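Local coordinates for immune protein (Enterobacter cloacae, PDB 6D7Y) that binds the toxic C-terminal tip of the contact-dependent growth inhibition protein CdiA and probably shields the cell that makes it from the toxin, at residues L98-N103 / K110-F115; S15-L20 / G92-G97; F19-I24 / V83-L88. One frame throughout, in Å; residues are numbered along the deposited sequence.

Contact 1. Residues L98-N103 / K110-F115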
loop_
_atom_site.group_PDB
_atom_site.type_symbol
_atom_site.label_atom_id
_atom_site.label_comp_id
_atom_site.label_asym_id
_atom_site.label_seq_id
_atom_site.Cartn_x
_atom_site.Cartn_y
_atom_site.Cartn_z
ATOM N N LEU B 98 -2.404 0.516 -0.213
ATOM C CA LEU B 98 -2.807 0.485 -1.630
ATOM C C LEU B 98 -4.320 0.421 -1.705
ATOM O O LEU B 98 -4.916 -0.546 -1.213
ATOM C CB LEU B 98 -2.218 -0.724 -2.359
ATOM C CG LEU B 98 -0.716 -0.717 -2.680
ATOM C CD1 LEU B 98 0.140 -0.829 -1.427
ATOM C CD2 LEU B 98 -0.391 -1.880 -3.609
ATOM N N CYS B 99 -4.953 1.401 -2.378
ATOM C CA CYS B 99 -6.419 1.445 -2.480
ATOM C C CYS B 99 -6.769 1.311 -3.953
ATOM O O CYS B 99 -6.103 1.934 -4.784
ATOM C CB CYS B 99 -6.959 2.790 -1.982
ATOM S SG CYS B 99 -6.486 3.187 -0.286
ATOM N N PHE B 100 -7.791 0.513 -4.247
ATOM C CA PHE B 100 -8.251 0.231 -5.620
ATOM C C PHE B 100 -9.714 -0.202 -5.654
ATOM O O PHE B 100 -10.207 -0.834 -4.722
ATOM C CB PHE B 100 -7.388 -0.872 -6.239
ATOM C CG PHE B 100 -7.343 -2.136 -5.416
ATOM C CD1 PHE B 100 -6.420 -2.277 -4.401
ATOM C CD2 PHE B 100 -8.228 -3.179 -5.667
ATOM C CE1 PHE B 100 -6.379 -3.437 -3.635
ATOM C CE2 PHE B 100 -8.196 -4.336 -4.923
ATOM C CZ PHE B 100 -7.284 -4.472 -3.893
ATOM N N TYR B 101 -10.437 0.165 -6.716
ATOM C CA TYR B 101 -11.822 -0.264 -6.820
ATOM C C TYR B 101 -11.914 -1.646 -7.457
ATOM O O TYR B 101 -11.020 -2.050 -8.218
ATOM C CB TYR B 101 -12.666 0.733 -7.670
ATOM C CG TYR B 101 -12.931 2.044 -6.984
ATOM C CD1 TYR B 101 -12.036 3.103 -7.085
ATOM C CD2 TYR B 101 -14.082 2.236 -6.228
ATOM C CE1 TYR B 101 -12.284 4.320 -6.445
ATOM C CE2 TYR B 101 -14.336 3.434 -5.588
ATOM C CZ TYR B 101 -13.434 4.471 -5.686
ATOM O OH TYR B 101 -13.693 5.671 -5.057
HETATM N N MSE B 102 -12.996 -2.366 -7.150
HETATM C CA MSE B 102 -13.300 -3.656 -7.790
HETATM C C MSE B 102 -14.783 -3.601 -8.049
HETATM O O MSE B 102 -15.526 -3.000 -7.275
HETATM C CB MSE B 102 -12.944 -4.900 -6.987
HETATM C CG MSE B 102 -11.456 -5.007 -6.675
HETATM SE SE MSE B 102 -10.341 -5.364 -8.274
HETATM C CE MSE B 102 -11.153 -7.066 -8.858
ATOM N N ASN B 103 -15.233 -4.220 -9.137
ATOM C CA ASN B 103 -16.671 -4.203 -9.507
ATOM C C ASN B 103 -17.571 -5.083 -8.647
ATOM O O ASN B 103 -18.786 -4.857 -8.611
ATOM C CB ASN B 103 -16.866 -4.554 -10.993
ATOM C CG ASN B 103 -16.411 -3.447 -11.931
ATOM O OD1 ASN B 103 -16.313 -2.285 -11.540
ATOM N ND2 ASN B 103 -16.171 -3.800 -13.190
ATOM N N LYS B 110 -10.647 -12.657 -4.887
ATOM C CA LYS B 110 -9.559 -13.348 -5.598
ATOM C C LYS B 110 -8.280 -12.526 -5.537
ATOM O O LYS B 110 -7.203 -13.067 -5.247
ATOM C CB LYS B 110 -9.981 -13.657 -7.035
ATOM C CG LYS B 110 -11.132 -14.645 -7.091
ATOM C CD LYS B 110 -11.609 -14.891 -8.519
ATOM C CE LYS B 110 -12.696 -15.956 -8.563
ATOM N NZ LYS B 110 -13.262 -16.077 -9.934
ATOM N N VAL B 111 -8.419 -11.214 -5.748
ATOM C CA VAL B 111 -7.300 -10.262 -5.677
ATOM C C VAL B 111 -6.739 -10.224 -4.255
ATOM O O VAL B 111 -5.514 -10.202 -4.043
ATOM C CB VAL B 111 -7.766 -8.848 -6.107
ATOM C CG1 VAL B 111 -6.691 -7.798 -5.848
ATOM C CG2 VAL B 111 -8.162 -8.861 -7.572
HETATM N N MSE B 112 -7.632 -10.253 -3.274
HETATM C CA MSE B 112 -7.209 -10.238 -1.878
HETATM C C MSE B 112 -6.334 -11.418 -1.519
HETATM O O MSE B 112 -5.329 -11.255 -0.813
HETATM C CB MSE B 112 -8.440 -10.186 -0.971
HETATM C CG MSE B 112 -9.118 -8.832 -1.081
HETATM SE SE MSE B 112 -8.048 -7.537 -0.054
HETATM C CE MSE B 112 -9.048 -5.926 -0.466
ATOM N N LEU B 113 -6.717 -12.617 -1.957
ATOM C CA LEU B 113 -5.923 -13.814 -1.670
ATOM C C LEU B 113 -4.553 -13.744 -2.333
ATOM O O LEU B 113 -3.564 -14.218 -1.766
ATOM C CB LEU B 113 -6.665 -15.107 -2.010
ATOM C CG LEU B 113 -7.826 -15.504 -1.085
ATOM C CD1 LEU B 113 -8.446 -16.802 -1.566
ATOM C CD2 LEU B 113 -7.369 -15.675 0.360
ATOM N N GLU B 114 -4.479 -13.131 -3.507
ATOM C CA GLU B 114 -3.194 -12.945 -4.173
ATOM C C GLU B 114 -2.356 -11.937 -3.390
ATOM O O GLU B 114 -1.153 -12.138 -3.228
ATOM C CB GLU B 114 -3.367 -12.537 -5.639
ATOM C CG GLU B 114 -3.969 -13.625 -6.518
ATOM C CD GLU B 114 -3.102 -14.878 -6.687
ATOM O OE1 GLU B 114 -3.545 -15.789 -7.421
ATOM O OE2 GLU B 114 -1.990 -14.987 -6.113
ATOM N N PHE B 115 -2.982 -10.866 -2.882
ATOM C CA PHE B 115 -2.242 -9.908 -2.051
ATOM C C PHE B 115 -1.728 -10.566 -0.785
ATOM O O PHE B 115 -0.591 -10.312 -0.369
ATOM C CB PHE B 115 -3.082 -8.687 -1.663
ATOM C CG PHE B 115 -2.959 -7.533 -2.610
ATOM C CD1 PHE B 115 -1.794 -6.775 -2.624
ATOM C CD2 PHE B 115 -4.007 -7.160 -3.424
ATOM C CE1 PHE B 115 -1.656 -5.687 -3.467
ATOM C CE2 PHE B 115 -3.885 -6.061 -4.262
ATOM C CZ PHE B 115 -2.706 -5.323 -4.284
#
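Phe115 N donates to Val111 O at 2.9 Å, a bond between successive turns of helix 105-126 that sets these two residues, one turn apart, on the same side of the helix. That side faces strand 98-102, and no hydrogen bond crosses the gap; what joins the two is apolar side chains alone. Phe100 lies in the middle. Its CG sits between the backbone N and the carbonyl carbon (chi1 55°), which sends the ring out toward the helix, where Val111, Met112 and Phe115 receive it. The Phe100 and Phe115 rings are nearly parallel, with their planes at 21°, but they have slid so far apart, centroids 5.6 Å from each other, that they hardly overlap. Their nearest atoms, Phe100 CE1 and Phe115 CE2, are 3.7 Å apart. Beside this pair, Val111 splits its two methyls between neighbours: CG1 lies 3.9 Å from Phe100 CE2, and CG2 lies 3.7 Å from CE of the selenomethionine Met102. The Met102 chain is bent at chi2 and chi3, and this folds its flexible end back against the beta-branched valine. From the helix, CE of the selenomethionine Met112 approaches Phe100 CZ to 4.1 Å, while Leu98 CD2 meets Phe115 CE1 at the far end. Phe100 and Phe115 supply the bulk between axes 11.5 Å apart, the selenomethionines fit round them, and short Val111 sits where helix and strand come near, its CA 9.2 Å from CA of Met102. Met112 also touches Phe5 of strand 3-10, and Phe115 touches Phe72 of strand 63-75. Strand, turn and returning helix form the first part of a split beta-alpha-beta crossover, in which helix 105-126 leads on to parallel strand 130-135, with strand 3-10 between.

Contact 2. Residues S15-L20 / G92-G97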
loop_
_atom_site.group_PDB
_atom_site.type_symbol
_atom_site.label_atom_id
_atom_site.label_comp_id
_atom_site.label_asym_id
_atom_site.label_seq_id
_atom_site.Cartn_x
_atom_site.Cartn_y
_atom_site.Cartn_z
ATOM N N SER B 15 13.667 2.065 8.243
ATOM C CA SER B 15 14.967 1.883 7.577
ATOM C C SER B 15 14.821 1.108 6.256
ATOM O O SER B 15 15.716 1.158 5.419
ATOM C CB SER B 15 15.962 1.134 8.475
ATOM O OG SER B 15 16.297 1.885 9.629
ATOM N N ARG B 16 13.703 0.390 6.093
ATOM C CA ARG B 16 13.428 -0.430 4.901
ATOM C C ARG B 16 12.369 0.198 3.988
ATOM O O ARG B 16 12.093 -0.334 2.916
ATOM C CB ARG B 16 12.891 -1.806 5.321
ATOM C CG ARG B 16 13.714 -2.562 6.362
ATOM C CD ARG B 16 15.027 -3.141 5.862
ATOM N NE ARG B 16 14.835 -4.257 4.925
ATOM C CZ ARG B 16 15.028 -4.223 3.603
ATOM N NH1 ARG B 16 14.808 -5.322 2.888
ATOM N NH2 ARG B 16 15.466 -3.127 2.981
ATOM N N LEU B 17 11.764 1.301 4.434
ATOM C CA LEU B 17 10.707 1.994 3.675
ATOM C C LEU B 17 11.019 2.246 2.195
ATOM O O LEU B 17 10.249 1.854 1.330
ATOM C CB LEU B 17 10.355 3.310 4.373
ATOM C CG LEU B 17 9.276 4.192 3.741
ATOM C CD1 LEU B 17 7.999 3.405 3.482
ATOM C CD2 LEU B 17 9.024 5.388 4.645
ATOM N N PHE B 18 12.119 2.927 1.902
ATOM C CA PHE B 18 12.498 3.170 0.501
ATOM C C PHE B 18 12.506 1.884 -0.335
ATOM O O PHE B 18 11.976 1.843 -1.432
ATOM C CB PHE B 18 13.878 3.828 0.402
ATOM C CG PHE B 18 14.420 3.876 -1.010
ATOM C CD1 PHE B 18 14.011 4.868 -1.900
ATOM C CD2 PHE B 18 15.316 2.914 -1.455
ATOM C CE1 PHE B 18 14.500 4.902 -3.203
ATOM C CE2 PHE B 18 15.803 2.940 -2.755
ATOM C CZ PHE B 18 15.402 3.939 -3.630
ATOM N N PHE B 19 13.112 0.831 0.200
ATOM C CA PHE B 19 13.221 -0.436 -0.528
ATOM C C PHE B 19 11.868 -1.135 -0.685
ATOM O O PHE B 19 11.617 -1.804 -1.695
ATOM C CB PHE B 19 14.321 -1.282 0.119
ATOM C CG PHE B 19 15.648 -0.560 0.159
ATOM C CD1 PHE B 19 16.440 -0.478 -0.984
ATOM C CD2 PHE B 19 16.075 0.099 1.319
ATOM C CE1 PHE B 19 17.636 0.224 -0.971
ATOM C CE2 PHE B 19 17.280 0.793 1.341
ATOM C CZ PHE B 19 18.060 0.859 0.192
ATOM N N LEU B 20 10.990 -0.960 0.300
ATOM C CA LEU B 20 9.637 -1.495 0.190
ATOM C C LEU B 20 8.949 -0.748 -0.955
ATOM O O LEU B 20 8.353 -1.358 -1.828
ATOM C CB LEU B 20 8.846 -1.293 1.484
ATOM C CG LEU B 20 7.366 -1.713 1.466
ATOM C CD1 LEU B 20 7.206 -3.184 1.144
ATOM C CD2 LEU B 20 6.721 -1.398 2.801
ATOM N N GLY B 92 2.462 6.619 16.048
ATOM C CA GLY B 92 2.794 5.198 16.180
ATOM C C GLY B 92 3.746 4.588 15.155
ATOM O O GLY B 92 4.199 3.461 15.345
ATOM N N GLY B 93 4.044 5.301 14.064
ATOM C CA GLY B 93 4.953 4.769 13.046
ATOM C C GLY B 93 4.594 5.142 11.616
ATOM O O GLY B 93 4.087 6.235 11.367
ATOM N N VAL B 94 4.830 4.209 10.688
ATOM C CA VAL B 94 4.582 4.411 9.264
ATOM C C VAL B 94 3.793 3.247 8.636
ATOM O O VAL B 94 4.068 2.080 8.903
ATOM C CB VAL B 94 5.915 4.572 8.501
ATOM C CG1 VAL B 94 5.683 4.690 6.994
ATOM C CG2 VAL B 94 6.672 5.788 9.016
ATOM N N ASP B 95 2.808 3.589 7.799
ATOM C CA ASP B 95 2.009 2.601 7.083
ATOM C C ASP B 95 2.124 2.891 5.579
ATOM O O ASP B 95 2.316 4.037 5.174
ATOM C CB ASP B 95 0.515 2.701 7.410
ATOM C CG ASP B 95 0.148 2.244 8.793
ATOM O OD1 ASP B 95 1.006 1.892 9.633
ATOM O OD2 ASP B 95 -1.073 2.237 9.043
ATOM N N VAL B 96 2.002 1.839 4.777
ATOM C CA VAL B 96 2.005 1.926 3.326
ATOM C C VAL B 96 0.706 1.243 2.914
ATOM O O VAL B 96 0.465 0.105 3.279
ATOM C CB VAL B 96 3.228 1.236 2.709
ATOM C CG1 VAL B 96 3.132 1.217 1.198
ATOM C CG2 VAL B 96 4.518 1.923 3.178
ATOM N N GLY B 97 -0.166 1.938 2.178
ATOM C CA GLY B 97 -1.409 1.346 1.792
ATOM C C GLY B 97 -1.662 1.478 0.323
ATOM O O GLY B 97 -1.149 2.397 -0.293
#
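Leu17, Leu20, Val94 and Val96 make all the contact between the start of helix 17-25 and strand 93-97, and every touch is methyl on methyl. Leu17 carries its fork out to the strand with CG opposite the backbone N (chi1 180°), and chi2 of 53° turns the two methyls to different valines: CD1 comes within 3.8 Å of Val96 CG2, and CD2 meets Val94 CG1 at 4.1 Å, those two side chains crossing at about a right angle. Leu20, one turn later, points straight at the strand, its CD2 tip to tip with Val96 CG2 at 4.0 Å. Val96 CG2 therefore meets a methyl of each leucine. Beta-branched valine suits an extended strand, and the longer leucine supplies reach from the helix.

Polar bonds work within each element. Leu20 N donates to Arg16 O at 2.9 Å, an i+4 to i backbone bond. Asp95, which points away from the helix, has its OD1 hydrogen-bonded to Gly11 N and to Tyr90 OH.

Within the helix segment two aromatic rings meet edge to face: Phe18 CD2 stands 3.5 Å above the Phe19 ring, over its centre.

Leu17 also reaches Ile53 and Leu57 of helix 50-58, and Leu20 reaches Ile122. With Val94 and Val96 turned to the helices and Asp95 to the other side, the strand fits a two-layer alpha/beta sandwich, helices packed on one face of the sheet.

Contact 3. Residues F19-I24 / V83-L88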
loop_
_atom_site.group_PDB
_atom_site.type_symbol
_atom_site.label_atom_id
_atom_site.label_comp_id
_atom_site.label_asym_id
_atom_site.label_seq_id
_atom_site.Cartn_x
_atom_site.Cartn_y
_atom_site.Cartn_z
ATOM N N PHE B 19 13.112 0.831 0.200
ATOM C CA PHE B 19 13.221 -0.436 -0.528
ATOM C C PHE B 19 11.868 -1.135 -0.685
ATOM O O PHE B 19 11.617 -1.804 -1.695
ATOM C CB PHE B 19 14.321 -1.282 0.119
ATOM C CG PHE B 19 15.648 -0.560 0.159
ATOM C CD1 PHE B 19 16.440 -0.478 -0.984
ATOM C CD2 PHE B 19 16.075 0.099 1.319
ATOM C CE1 PHE B 19 17.636 0.224 -0.971
ATOM C CE2 PHE B 19 17.280 0.793 1.341
ATOM C CZ PHE B 19 18.060 0.859 0.192
ATOM N N LEU B 20 10.990 -0.960 0.300
ATOM C CA LEU B 20 9.637 -1.495 0.190
ATOM C C LEU B 20 8.949 -0.748 -0.955
ATOM O O LEU B 20 8.353 -1.358 -1.828
ATOM C CB LEU B 20 8.846 -1.293 1.484
ATOM C CG LEU B 20 7.366 -1.713 1.466
ATOM C CD1 LEU B 20 7.206 -3.184 1.144
ATOM C CD2 LEU B 20 6.721 -1.398 2.801
ATOM N N LEU B 21 9.082 0.576 -0.961
ATOM C CA LEU B 21 8.444 1.383 -2.005
ATOM C C LEU B 21 8.962 1.021 -3.392
ATOM O O LEU B 21 8.169 0.931 -4.320
ATOM C CB LEU B 21 8.544 2.882 -1.704
ATOM C CG LEU B 21 7.740 3.347 -0.467
ATOM C CD1 LEU B 21 8.124 4.768 -0.084
ATOM C CD2 LEU B 21 6.228 3.223 -0.648
ATOM N N LYS B 22 10.274 0.784 -3.530
ATOM C CA LYS B 22 10.862 0.378 -4.824
ATOM C C LYS B 22 10.330 -0.988 -5.230
ATOM O O LYS B 22 10.081 -1.235 -6.398
ATOM C CB LYS B 22 12.403 0.346 -4.769
ATOM C CG LYS B 22 13.083 1.698 -4.581
ATOM C CD LYS B 22 12.795 2.690 -5.701
ATOM C CE LYS B 22 13.316 2.241 -7.061
ATOM N NZ LYS B 22 12.945 3.234 -8.115
ATOM N N GLU B 23 10.178 -1.871 -4.250
ATOM C CA GLU B 23 9.625 -3.213 -4.455
ATOM C C GLU B 23 8.198 -3.119 -5.025
ATOM O O GLU B 23 7.872 -3.765 -6.028
ATOM C CB GLU B 23 9.665 -3.977 -3.114
ATOM C CG GLU B 23 8.778 -5.208 -2.994
ATOM C CD GLU B 23 9.052 -6.262 -4.043
ATOM O OE1 GLU B 23 10.183 -6.304 -4.573
ATOM O OE2 GLU B 23 8.139 -7.076 -4.318
ATOM N N ILE B 24 7.360 -2.301 -4.385
ATOM C CA ILE B 24 5.994 -2.077 -4.852
ATOM C C ILE B 24 6.016 -1.362 -6.217
ATOM O O ILE B 24 5.295 -1.760 -7.121
ATOM C CB ILE B 24 5.181 -1.240 -3.846
ATOM C CG1 ILE B 24 5.096 -1.954 -2.487
ATOM C CG2 ILE B 24 3.767 -0.986 -4.369
ATOM C CD1 ILE B 24 4.426 -1.114 -1.416
ATOM N N VAL B 83 -4.141 2.106 -9.006
ATOM C CA VAL B 83 -4.049 1.986 -7.549
ATOM C C VAL B 83 -3.541 3.291 -6.947
ATOM O O VAL B 83 -2.678 3.986 -7.556
ATOM C CB VAL B 83 -3.061 0.861 -7.189
ATOM C CG1 VAL B 83 -2.823 0.773 -5.679
ATOM C CG2 VAL B 83 -3.548 -0.459 -7.758
ATOM N N LEU B 84 -4.107 3.659 -5.799
ATOM C CA LEU B 84 -3.660 4.829 -5.046
ATOM C C LEU B 84 -2.738 4.294 -3.939
ATOM O O LEU B 84 -3.194 3.542 -3.121
ATOM C CB LEU B 84 -4.836 5.548 -4.389
ATOM C CG LEU B 84 -4.517 6.730 -3.454
ATOM C CD1 LEU B 84 -3.774 7.850 -4.167
ATOM C CD2 LEU B 84 -5.790 7.264 -2.805
ATOM N N LEU B 85 -1.467 4.687 -3.956
ATOM C CA LEU B 85 -0.491 4.273 -2.956
ATOM C C LEU B 85 -0.442 5.377 -1.937
ATOM O O LEU B 85 -0.244 6.556 -2.309
ATOM C CB LEU B 85 0.870 4.129 -3.592
ATOM C CG LEU B 85 2.047 3.747 -2.697
ATOM C CD1 LEU B 85 1.852 2.349 -2.181
ATOM C CD2 LEU B 85 3.338 3.867 -3.485
ATOM N N ARG B 86 -0.584 5.019 -0.654
ATOM C CA ARG B 86 -0.586 5.994 0.422
ATOM C C ARG B 86 0.549 5.668 1.389
ATOM O O ARG B 86 0.716 4.512 1.759
ATOM C CB ARG B 86 -1.905 5.926 1.187
ATOM C CG ARG B 86 -3.117 6.153 0.326
ATOM C CD ARG B 86 -4.437 6.112 1.080
ATOM N NE ARG B 86 -4.730 7.320 1.868
ATOM C CZ ARG B 86 -4.830 7.416 3.201
ATOM N NH1 ARG B 86 -4.707 6.371 4.017
ATOM N NH2 ARG B 86 -5.108 8.603 3.729
ATOM N N VAL B 87 1.322 6.683 1.762
ATOM C CA VAL B 87 2.418 6.510 2.704
ATOM C C VAL B 87 2.163 7.538 3.777
ATOM O O VAL B 87 2.059 8.725 3.488
ATOM C CB VAL B 87 3.773 6.734 2.037
ATOM C CG1 VAL B 87 4.895 6.394 3.020
ATOM C CG2 VAL B 87 3.889 5.904 0.763
ATOM N N LEU B 88 2.078 7.104 5.033
ATOM C CA LEU B 88 1.772 8.041 6.095
ATOM C C LEU B 88 2.585 7.805 7.333
ATOM O O LEU B 88 2.807 6.669 7.695
ATOM C CB LEU B 88 0.272 7.979 6.429
ATOM C CG LEU B 88 -0.433 6.675 6.790
ATOM C CD1 LEU B 88 -0.193 6.226 8.210
ATOM C CD2 LEU B 88 -1.940 6.842 6.658
#
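Leu21 and Val87 reach toward each other tip to tip, CD2 of the leucine and CG2 of the valine 3.8 Å apart. The same Leu21 methyl also lies 4.1 Å from Leu85 CD2, but here the side chains pass at a slant. Leu21 holds its CG opposite the carbonyl carbon (chi1 -67°); CD1 continues the extended chain, and the other branch, CD2, turns to the strand and meets both residues. Leu85, whose CG is turned opposite its own N instead, presents its other branch to Ile24: CD1 of each residue faces the other at a loose 4.4 Å. Helix 19-24 runs antiparallel to strand 83-88, at 179°, with the axes 11.6 Å apart. It belongs to a split beta-alpha-beta crossover from strand 3-10 to strand 30-36, parallel to it, with three strands of the antiparallel sheet between. Leu21 and Ile24 from the helix and Leu85 from the strand share the reach, and beta-branched Val87 suits the extended backbone. Phe48, in a loop, touches both Leu21 and Leu85. Elsewhere on the helix Glu23 OE2 is hydrogen-bonded to Tyr118 OH and Lys22 NZ forms a salt bridge with Glu25 OE2.

From the N terminus, strand 3-10 leads into helix 17-25, where contacts 2 and 3 both start, sharing Phe19 and Leu20. Contact 3 closes first, at strand 78-90, after a loop of 58 residues that includes helix 50-58. Contact 2 closes later, at strand 93-102, so its longer loop encloses most of contact 3. Their strands are neighbours in the sheet, probably hydrogen-bonded from Gly97 O to Arg86 N at 2.7 Å. Contact 1 follows in series, a short closure that folds helix 105-126 back onto the later half of strand 93-102. That strand therefore ties two helices to one sheet face, contacts 1 and 2 lying about 20 Å apart between centres.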